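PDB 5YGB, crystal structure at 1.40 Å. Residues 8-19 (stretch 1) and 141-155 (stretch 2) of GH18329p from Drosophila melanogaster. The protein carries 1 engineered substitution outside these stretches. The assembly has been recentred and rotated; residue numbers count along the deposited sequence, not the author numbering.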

ATOM      1  N   TYR A   8      -0.189  -8.987  -6.985  1.00 10.74           N
ATOM      2  CA  TYR A   8      -0.239  -9.323  -5.566  1.00 11.75           C
ATOM      3  C   TYR A   8      -1.058  -8.269  -4.859  1.00 10.54           C
ATOM      4  O   TYR A   8      -0.918  -7.089  -5.171  1.00 10.95           O
ATOM      5  CB  TYR A   8       1.144  -9.323  -4.925  1.00 12.64           C
ATOM      6  CG  TYR A   8       2.165 -10.271  -5.494  1.00 14.38           C
ATOM      7  CD1 TYR A   8       1.912 -11.636  -5.576  1.00 19.81           C
ATOM      8  CD2 TYR A   8       3.400  -9.805  -5.911  1.00 16.29           C
ATOM      9  CE1 TYR A   8       2.849 -12.497  -6.075  1.00 23.32           C
ATOM     10  CE2 TYR A   8       4.358 -10.669  -6.413  1.00 23.18           C
ATOM     11  CZ  TYR A   8       4.070 -12.012  -6.489  1.00 22.12           C
ATOM     12  OH  TYR A   8       5.013 -12.879  -6.993  1.00 42.31           O
ATOM     13  N   VAL A   9      -1.854  -8.661  -3.872  1.00 11.56           N
ATOM     14  CA  VAL A   9      -2.426  -7.690  -2.941  1.00 11.39           C
ATOM     15  C   VAL A   9      -1.399  -7.470  -1.828  1.00 11.24           C
ATOM     16  O   VAL A   9      -1.042  -8.404  -1.106  1.00 12.58           O
ATOM     17  CB  VAL A   9      -3.767  -8.166  -2.385  1.00 10.38           C
ATOM     18  CG1 VAL A   9      -4.218  -7.248  -1.266  1.00 11.95           C
ATOM     19  CG2 VAL A   9      -4.792  -8.205  -3.506  1.00 12.26           C
ATOM     20  N   SER A  10      -0.882  -6.249  -1.721  1.00  9.89           N
ATOM     21  CA  SER A  10       0.250  -5.967  -0.835  1.00 11.44           C
ATOM     22  C   SER A  10      -0.173  -5.356   0.499  1.00 11.27           C
ATOM     23  O   SER A  10       0.572  -5.441   1.471  1.00 13.79           O
ATOM     24  CB  SER A  10       1.263  -5.037  -1.525  1.00 11.32           C
ATOM     25  OG  SER A  10       0.629  -3.902  -2.101  1.00 11.92           O
ATOM     26  N   ALA A  11      -1.345  -4.733   0.546  1.00 10.40           N
ATOM     27  CA  ALA A  11      -1.859  -4.169   1.787  1.00 11.22           C
ATOM     28  C   ALA A  11      -3.367  -4.079   1.688  1.00 11.32           C
ATOM     29  O   ALA A  11      -3.907  -3.878   0.598  1.00 11.56           O
ATOM     30  CB  ALA A  11      -1.242  -2.785   2.065  1.00 13.15           C
ATOM     31  N   VAL A  12      -4.041  -4.211   2.824  1.00 12.52           N
ATOM     32  CA  VAL A  12      -5.496  -4.138   2.896  1.00 13.15           C
ATOM     33  C   VAL A  12      -5.955  -3.269   4.050  1.00 15.17           C
ATOM     34  O   VAL A  12      -5.534  -3.469   5.190  1.00 14.67           O
ATOM     35  CB  VAL A  12      -6.118  -5.534   3.080  1.00 12.72           C
ATOM     36  CG1 VAL A  12      -7.611  -5.426   3.407  1.00 13.70           C
ATOM     37  CG2 VAL A  12      -5.888  -6.419   1.852  1.00 13.58           C
ATOM     38  N   ALA A  13      -6.823  -2.309   3.751  1.00 13.97           N
ATOM     39  CA  ALA A  13      -7.631  -1.659   4.786  1.00 14.47           C
ATOM     40  C   ALA A  13      -9.016  -2.312   4.842  1.00 15.68           C
ATOM     41  O   ALA A  13      -9.521  -2.635   5.916  1.00 17.97           O
ATOM     42  CB  ALA A  13      -7.751  -0.180   4.524  1.00 16.84           C
ATOM     43  N   SER A  14      -9.626  -2.503   3.676  1.00 14.20           N
ATOM     44  CA  SER A  14     -10.934  -3.146   3.587  1.00 13.35           C
ATOM     45  C   SER A  14     -11.131  -3.649   2.160  1.00 14.10           C
ATOM     46  O   SER A  14     -10.290  -3.379   1.308  1.00 13.58           O
ATOM     47  CB  SER A  14     -12.046  -2.161   3.980  1.00 16.97           C
ATOM     48  OG  SER A  14     -12.448  -1.389   2.862  1.00 15.44           O
ATOM     49  N   PRO A  15     -12.235  -4.380   1.889  1.00 13.53           N
ATOM     50  CA  PRO A  15     -12.467  -4.777   0.490  1.00 14.84           C
ATOM     51  C   PRO A  15     -12.622  -3.594  -0.460  1.00 15.21           C
ATOM     52  O   PRO A  15     -12.455  -3.777  -1.665  1.00 15.42           O
ATOM     53  CB  PRO A  15     -13.775  -5.582   0.562  1.00 16.23           C
ATOM     54  CG  PRO A  15     -13.816  -6.105   1.971  1.00 15.69           C
ATOM     55  CD  PRO A  15     -13.225  -4.994   2.799  1.00 15.73           C
ATOM     56  N   THR A  16     -12.933  -2.408   0.058  1.00 15.18           N
ATOM     57  CA  THR A  16     -13.038  -1.241  -0.812  1.00 13.49           C
ATOM     58  C   THR A  16     -11.879  -0.259  -0.624  1.00 14.38           C
ATOM     59  O   THR A  16     -11.923   0.872  -1.106  1.00 14.88           O
ATOM     60  CB  THR A  16     -14.408  -0.526  -0.638  1.00 17.70           C
ATOM     61  OG1 THR A  16     -14.705  -0.349   0.752  1.00 17.97           O
ATOM     62  CG2 THR A  16     -15.508  -1.362  -1.271  1.00 20.84           C
ATOM     63  N   LYS A  17     -10.816  -0.721   0.032  1.00 14.21           N
ATOM     64  CA  LYS A  17      -9.577   0.041   0.094  1.00 14.45           C
ATOM     65  C   LYS A  17      -8.396  -0.901   0.307  1.00 12.30           C
ATOM     66  O   LYS A  17      -8.123  -1.330   1.420  1.00 12.85           O
ATOM     67  CB  LYS A  17      -9.631   1.095   1.205  1.00 14.53           C
ATOM     68  CG  LYS A  17      -8.407   2.004   1.231  1.00 17.61           C
ATOM     69  CD  LYS A  17      -8.528   3.077   2.308  1.00 24.07           C
ATOM     70  CE  LYS A  17      -7.395   4.079   2.199  1.00 33.42           C
ATOM     71  NZ  LYS A  17      -7.530   5.186   3.190  1.00 42.68           N
ATOM     72  N   PHE A  18      -7.719  -1.245  -0.782  1.00 11.47           N
ATOM     73  CA  PHE A  18      -6.551  -2.107  -0.698  1.00 10.52           C
ATOM     74  C   PHE A  18      -5.582  -1.724  -1.806  1.00  9.54           C
ATOM     75  O   PHE A  18      -5.895  -0.892  -2.655  1.00 11.28           O
ATOM     76  CB  PHE A  18      -6.944  -3.598  -0.769  1.00 11.24           C
ATOM     77  CG  PHE A  18      -7.640  -4.006  -2.049  1.00 10.00           C
ATOM     78  CD1 PHE A  18      -9.023  -3.922  -2.168  1.00 12.04           C
ATOM     79  CD2 PHE A  18      -6.909  -4.478  -3.128  1.00 12.76           C
ATOM     80  CE1 PHE A  18      -9.650  -4.294  -3.340  1.00 12.89           C
ATOM     81  CE2 PHE A  18      -7.544  -4.865  -4.298  1.00 12.43           C
ATOM     82  CZ  PHE A  18      -8.916  -4.772  -4.394  1.00 13.19           C
ATOM     83  N   TRP A  19      -4.397  -2.336  -1.802  1.00  9.65           N
ATOM     84  CA  TRP A  19      -3.340  -1.976  -2.741  1.00  9.80           C
ATOM     85  C   TRP A  19      -2.830  -3.203  -3.464  1.00  9.34           C
ATOM     86  O   TRP A  19      -2.673  -4.272  -2.865  1.00 11.09           O
ATOM     87  CB  TRP A  19      -2.189  -1.267  -2.012  1.00 10.35           C
ATOM     88  CG  TRP A  19      -2.529   0.118  -1.520  1.00 11.98           C
ATOM     89  CD1 TRP A  19      -2.217   1.294  -2.134  1.00 12.67           C
ATOM     90  CD2 TRP A  19      -3.237   0.452  -0.320  1.00 11.96           C
ATOM     91  NE1 TRP A  19      -2.700   2.355  -1.387  1.00 12.17           N
ATOM     92  CE2 TRP A  19      -3.321   1.865  -0.267  1.00 10.86           C
ATOM     93  CE3 TRP A  19      -3.805  -0.292   0.723  1.00 12.86           C
ATOM     94  CZ2 TRP A  19      -3.965   2.538   0.778  1.00 12.87           C
ATOM     95  CZ3 TRP A  19      -4.442   0.385   1.770  1.00 14.78           C
ATOM     96  CH2 TRP A  19      -4.509   1.786   1.781  1.00 14.11           C
ATOM     97  N   THR A 141     -18.868   1.319   6.814  1.00 44.40           N
ATOM     98  CA  THR A 141     -17.837   0.449   7.370  1.00 37.42           C
ATOM     99  C   THR A 141     -18.080  -1.022   7.045  1.00 33.06           C
ATOM    100  O   THR A 141     -19.214  -1.453   6.852  1.00 31.16           O
ATOM    101  CB  THR A 141     -17.744   0.588   8.899  1.00 40.02           C
ATOM    102  OG1 THR A 141     -19.006   0.250   9.485  1.00 43.26           O
ATOM    103  CG2 THR A 141     -17.372   2.011   9.286  1.00 42.62           C
ATOM    104  N   TRP A 142     -16.994  -1.785   6.992  1.00 24.52           N
ATOM    105  CA  TRP A 142     -17.059  -3.232   6.835  1.00 18.19           C
ATOM    106  C   TRP A 142     -16.900  -3.928   8.177  1.00 21.61           C
ATOM    107  O   TRP A 142     -16.065  -3.513   8.984  1.00 25.43           O
ATOM    108  CB  TRP A 142     -15.955  -3.726   5.896  1.00 18.33           C
ATOM    109  CG  TRP A 142     -16.122  -3.376   4.455  1.00 16.98           C
ATOM    110  CD1 TRP A 142     -15.678  -2.255   3.819  1.00 17.55           C
ATOM    111  CD2 TRP A 142     -16.756  -4.181   3.466  1.00 17.00           C
ATOM    112  NE1 TRP A 142     -16.015  -2.303   2.485  1.00 18.04           N
ATOM    113  CE2 TRP A 142     -16.679  -3.479   2.243  1.00 14.93           C
ATOM    114  CE3 TRP A 142     -17.391  -5.425   3.487  1.00 17.44           C
ATOM    115  CZ2 TRP A 142     -17.215  -3.985   1.060  1.00 17.37           C
ATOM    116  CZ3 TRP A 142     -17.924  -5.924   2.315  1.00 15.57           C
ATOM    117  CH2 TRP A 142     -17.827  -5.211   1.117  1.00 15.26           C
ATOM    118  N   PRO A 143     -17.671  -5.008   8.413  1.00 22.48           N
ATOM    119  CA  PRO A 143     -17.438  -5.825   9.606  1.00 21.59           C
ATOM    120  C   PRO A 143     -16.025  -6.394   9.612  1.00 23.39           C
ATOM    121  O   PRO A 143     -15.483  -6.706   8.549  1.00 20.44           O
ATOM    122  CB  PRO A 143     -18.469  -6.951   9.479  1.00 25.74           C
ATOM    123  CG  PRO A 143     -19.522  -6.407   8.585  1.00 30.77           C
ATOM    124  CD  PRO A 143     -18.790  -5.529   7.607  1.00 20.70           C
ATOM    125  N   LYS A 144     -15.441  -6.531  10.794  1.00 22.28           N
ATOM    126  CA  LYS A 144     -14.105  -7.093  10.916  1.00 23.45           C
ATOM    127  C   LYS A 144     -14.023  -8.465  10.252  1.00 21.98           C
ATOM    128  O   LYS A 144     -12.997  -8.814   9.664  1.00 22.76           O
ATOM    129  CB  LYS A 144     -13.704  -7.190  12.387  1.00 35.62           C
ATOM    130  CG  LYS A 144     -13.619  -5.839  13.074  1.00 51.52           C
ATOM    131  CD  LYS A 144     -12.416  -5.048  12.585  1.00 57.05           C
ATOM    132  CE  LYS A 144     -12.215  -3.769  13.382  1.00 60.14           C
ATOM    133  NZ  LYS A 144     -12.493  -3.954  14.834  1.00 61.03           N
ATOM    134  N   SER A 145     -15.102  -9.239  10.323  1.00 21.67           N
ATOM    135  CA  SER A 145     -15.108 -10.572   9.724  1.00 20.76           C
ATOM    136  C   SER A 145     -15.021 -10.504   8.198  1.00 19.89           C
ATOM    137  O   SER A 145     -14.471 -11.403   7.561  1.00 21.19           O
ATOM    138  CB  SER A 145     -16.358 -11.352  10.138  1.00 24.66           C
ATOM    139  OG  SER A 145     -17.535 -10.627   9.828  1.00 28.62           O
ATOM    140  N   SER A 146     -15.571  -9.443   7.613  1.00 19.47           N
ATOM    141  CA  SER A 146     -15.505  -9.264   6.161  1.00 19.03           C
ATOM    142  C   SER A 146     -14.098  -8.867   5.744  1.00 15.73           C
ATOM    143  O   SER A 146     -13.578  -9.349   4.732  1.00 15.73           O
ATOM    144  CB  SER A 146     -16.501  -8.209   5.684  1.00 18.49           C
ATOM    145  OG  SER A 146     -17.839  -8.668   5.821  1.00 20.58           O
ATOM    146  N   ILE A 147     -13.485  -7.974   6.513  1.00 16.70           N
ATOM    147  CA  ILE A 147     -12.114  -7.567   6.248  1.00 16.06           C
ATOM    148  C   ILE A 147     -11.193  -8.775   6.362  1.00 16.41           C
ATOM    149  O   ILE A 147     -10.345  -8.991   5.497  1.00 15.81           O
ATOM    150  CB  ILE A 147     -11.667  -6.448   7.208  1.00 18.66           C
ATOM    151  CG1 ILE A 147     -12.554  -5.214   7.025  1.00 16.89           C
ATOM    152  CG2 ILE A 147     -10.204  -6.100   6.974  1.00 18.13           C
ATOM    153  CD1 ILE A 147     -12.313  -4.119   8.046  1.00 18.03           C
ATOM    154  N   ALA A 148     -11.376  -9.574   7.409  1.00 17.90           N
ATOM    155  CA  ALA A 148     -10.569 -10.776   7.604  1.00 16.57           C
ATOM    156  C   ALA A 148     -10.732 -11.770   6.456  1.00 17.37           C
ATOM    157  O   ALA A 148      -9.747 -12.334   5.971  1.00 17.57           O
ATOM    158  CB  ALA A 148     -10.924 -11.437   8.938  1.00 18.25           C
ATOM    159  N   LYS A 149     -11.966 -11.981   6.010  1.00 17.53           N
ATOM    160  CA  LYS A 149     -12.199 -12.906   4.912  1.00 18.10           C
ATOM    161  C   LYS A 149     -11.489 -12.420   3.648  1.00 14.75           C
ATOM    162  O   LYS A 149     -10.895 -13.216   2.924  1.00 14.25           O
ATOM    163  CB  LYS A 149     -13.698 -13.078   4.650  1.00 18.52           C
ATOM    164  CG  LYS A 149     -14.025 -14.047   3.525  1.00 17.16           C
ATOM    165  CD  LYS A 149     -13.524 -15.448   3.823  1.00 21.45           C
ATOM    166  CE  LYS A 149     -13.950 -16.430   2.741  1.00 28.19           C
ATOM    167  NZ  LYS A 149     -13.653 -17.845   3.109  1.00 37.34           N
ATOM    168  N   PHE A 150     -11.545 -11.118   3.396  1.00 14.83           N
ATOM    169  CA  PHE A 150     -10.874 -10.566   2.225  1.00 14.21           C
ATOM    170  C   PHE A 150      -9.345 -10.712   2.343  1.00 14.94           C
ATOM    171  O   PHE A 150      -8.664 -11.039   1.367  1.00 12.83           O
ATOM    172  CB  PHE A 150     -11.278  -9.100   2.024  1.00 14.56           C
ATOM    173  CG  PHE A 150     -10.710  -8.481   0.784  1.00 12.06           C
ATOM    174  CD1 PHE A 150     -11.190  -8.844  -0.467  1.00 13.70           C
ATOM    175  CD2 PHE A 150      -9.686  -7.552   0.864  1.00 15.30           C
ATOM    176  CE1 PHE A 150     -10.670  -8.273  -1.629  1.00 13.61           C
ATOM    177  CE2 PHE A 150      -9.147  -6.984  -0.296  1.00 15.65           C
ATOM    178  CZ  PHE A 150      -9.646  -7.344  -1.546  1.00 12.92           C
ATOM    179  N   GLU A 151      -8.801 -10.474   3.530  1.00 15.00           N
ATOM    180  CA  GLU A 151      -7.377 -10.698   3.764  1.00 16.07           C
ATOM    181  C   GLU A 151      -7.000 -12.153   3.508  1.00 15.22           C
ATOM    182  O   GLU A 151      -5.948 -12.429   2.931  1.00 15.82           O
ATOM    183  CB  GLU A 151      -7.001 -10.296   5.191  1.00 16.26           C
ATOM    184  CG  GLU A 151      -7.040  -8.788   5.404  1.00 15.83           C
ATOM    185  CD  GLU A 151      -6.837  -8.378   6.849  1.00 25.16           C
ATOM    186  OE1 GLU A 151      -7.263  -9.129   7.749  1.00 28.04           O
ATOM    187  OE2 GLU A 151      -6.257  -7.298   7.078  1.00 36.36           O
ATOM    188  N   GLU A 152      -7.855 -13.077   3.939  1.00 14.89           N
ATOM    189  CA  GLU A 152      -7.626 -14.506   3.725  1.00 15.84           C
ATOM    190  C   GLU A 152      -7.664 -14.891   2.251  1.00 15.95           C
ATOM    191  O   GLU A 152      -6.782 -15.610   1.767  1.00 17.73           O
ATOM    192  CB  GLU A 152      -8.670 -15.329   4.486  1.00 18.82           C
ATOM    193  CG  GLU A 152      -8.567 -15.251   6.002  1.00 39.89           C
ATOM    194  CD  GLU A 152      -9.662 -16.045   6.702  1.00 51.65           C
ATOM    195  OE1 GLU A 152     -10.666 -15.434   7.134  1.00 44.83           O
ATOM    196  OE2 GLU A 152      -9.520 -17.281   6.815  1.00 61.05           O
ATOM    197  N   LEU A 153      -8.689 -14.438   1.537  1.00 15.13           N
ATOM    198  CA  LEU A 153      -8.838 -14.807   0.135  1.00 15.25           C
ATOM    199  C   LEU A 153      -7.712 -14.225  -0.724  1.00 14.94           C
ATOM    200  O   LEU A 153      -7.278 -14.836  -1.706  1.00 17.33           O
ATOM    201  CB  LEU A 153     -10.190 -14.345  -0.400  1.00 16.16           C
ATOM    202  CG  LEU A 153     -11.413 -15.045   0.207  1.00 15.26           C
ATOM    203  CD1 LEU A 153     -12.708 -14.419  -0.307  1.00 18.64           C
ATOM    204  CD2 LEU A 153     -11.378 -16.543  -0.079  1.00 21.88           C
ATOM    205  N   THR A 154      -7.228 -13.045  -0.352  1.00 13.35           N
ATOM    206  CA  THR A 154      -6.142 -12.428  -1.108  1.00 14.01           C
ATOM    207  C   THR A 154      -4.766 -12.848  -0.605  1.00 14.30           C
ATOM    208  O   THR A 154      -3.772 -12.604  -1.283  1.00 14.58           O
ATOM    209  CB  THR A 154      -6.214 -10.885  -1.066  1.00 13.31           C
ATOM    210  OG1 THR A 154      -6.114 -10.425   0.288  1.00 13.73           O
ATOM    211  CG2 THR A 154      -7.505 -10.375  -1.692  1.00 15.89           C
ATOM    212  N   GLU A 155      -4.721 -13.483   0.570  1.00 14.21           N
ATOM    213  CA  GLU A 155      -3.481 -13.764   1.302  1.00 14.94           C
ATOM    214  C   GLU A 155      -2.527 -12.571   1.252  1.00 14.77           C
ATOM    215  O   GLU A 155      -1.347 -12.694   0.887  1.00 14.99           O
ATOM    216  CB  GLU A 155      -2.788 -15.021   0.772  1.00 16.57           C
ATOM    217  CG  GLU A 155      -1.997 -15.735   1.868  1.00 21.21           C
ATOM    218  CD  GLU A 155      -1.111 -16.850   1.353  1.00 37.82           C
ATOM    219  OE1 GLU A 155      -1.309 -17.299   0.204  1.00 29.39           O
ATOM    220  OE2 GLU A 155      -0.215 -17.278   2.111  1.00 38.60           O
TER
HETATM  221  O   HOH W   1      -2.468 -11.396  -3.385  1.00 13.36           O
HETATM  222  O   HOH W   2      -0.388 -11.750  -1.602  1.00 13.88           O
HETATM  223  O   HOH W   3      -6.126  -4.840   7.601  1.00 40.24           O

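The contact between residues 8-19 and 141-155 is a small, mainly apolar packing of two short strands and the turn between them against a helix, with a proline clamped between two aromatic rings and one direct hydrogen bond at the end nearest the helix N-terminus. It illustrates a general principle: where a helix packs along a strand, the strand supplies a few inward side chains, and the turn that follows can add the rest of the grip.

Strand 8-12 and helix 144-154 run at 168° to each other, 9.7 Å apart at closest approach, and about 600 Å² is buried in all. Alternation along the strand is not strict. Val 9 and Val 12 point toward the helix, while Ser 10 between them points away. Val 9 meets the last turn of the helix, its CB 3.9 Å from CB of Thr 154. Val 12 CG1 lies 3.9 Å from CD2 of Phe 150, at the edge of that ring, and 4.0 Å from CG of Glu 151, so the aliphatic part of an acidic side chain joins the apolar surface.

The type I turn from Ser 14 to Lys 17 places Pro 15 at the heart of the contact. Its CD sits 3.6 Å from the centroid of the five-membered ring of Trp 142, only 6° off the ring normal, and its CA sits 4.0 Å from the centroid of the Phe 150 ring, 11° off the normal. Both are CH-π contacts over a ring face, and they engage different atoms of one compact residue. Phe 18, beyond the turn, adds an oblique aromatic pair with Phe 150: the centroids are 4.9 Å apart and the planes meet at 53°.

Trp 142, just ahead of the helix, uses its edge as well as its face. Its NE1 donates a hydrogen bond to OG1 of Thr 16 (2.9 Å, 157°), a nearly straight approach close to the indole plane. The turn is braced locally, since Thr 16 N donates to Ser 14 OG at 3.0 Å. At the helix end, Thr 154 OG1 donates to the helix backbone one turn earlier, 2.8 Å from Phe 150 O.

Water serves the polar groups that do not meet directly. Water 3 donates to Val 12 O (2.8 Å) and to Glu 151 OE2 (2.5 Å), and water 1 accepts from Val 9 N at 2.8 Å while lying 2.8 Å from Thr 154 O. Polar links thus accompany the apolar packing without replacing it.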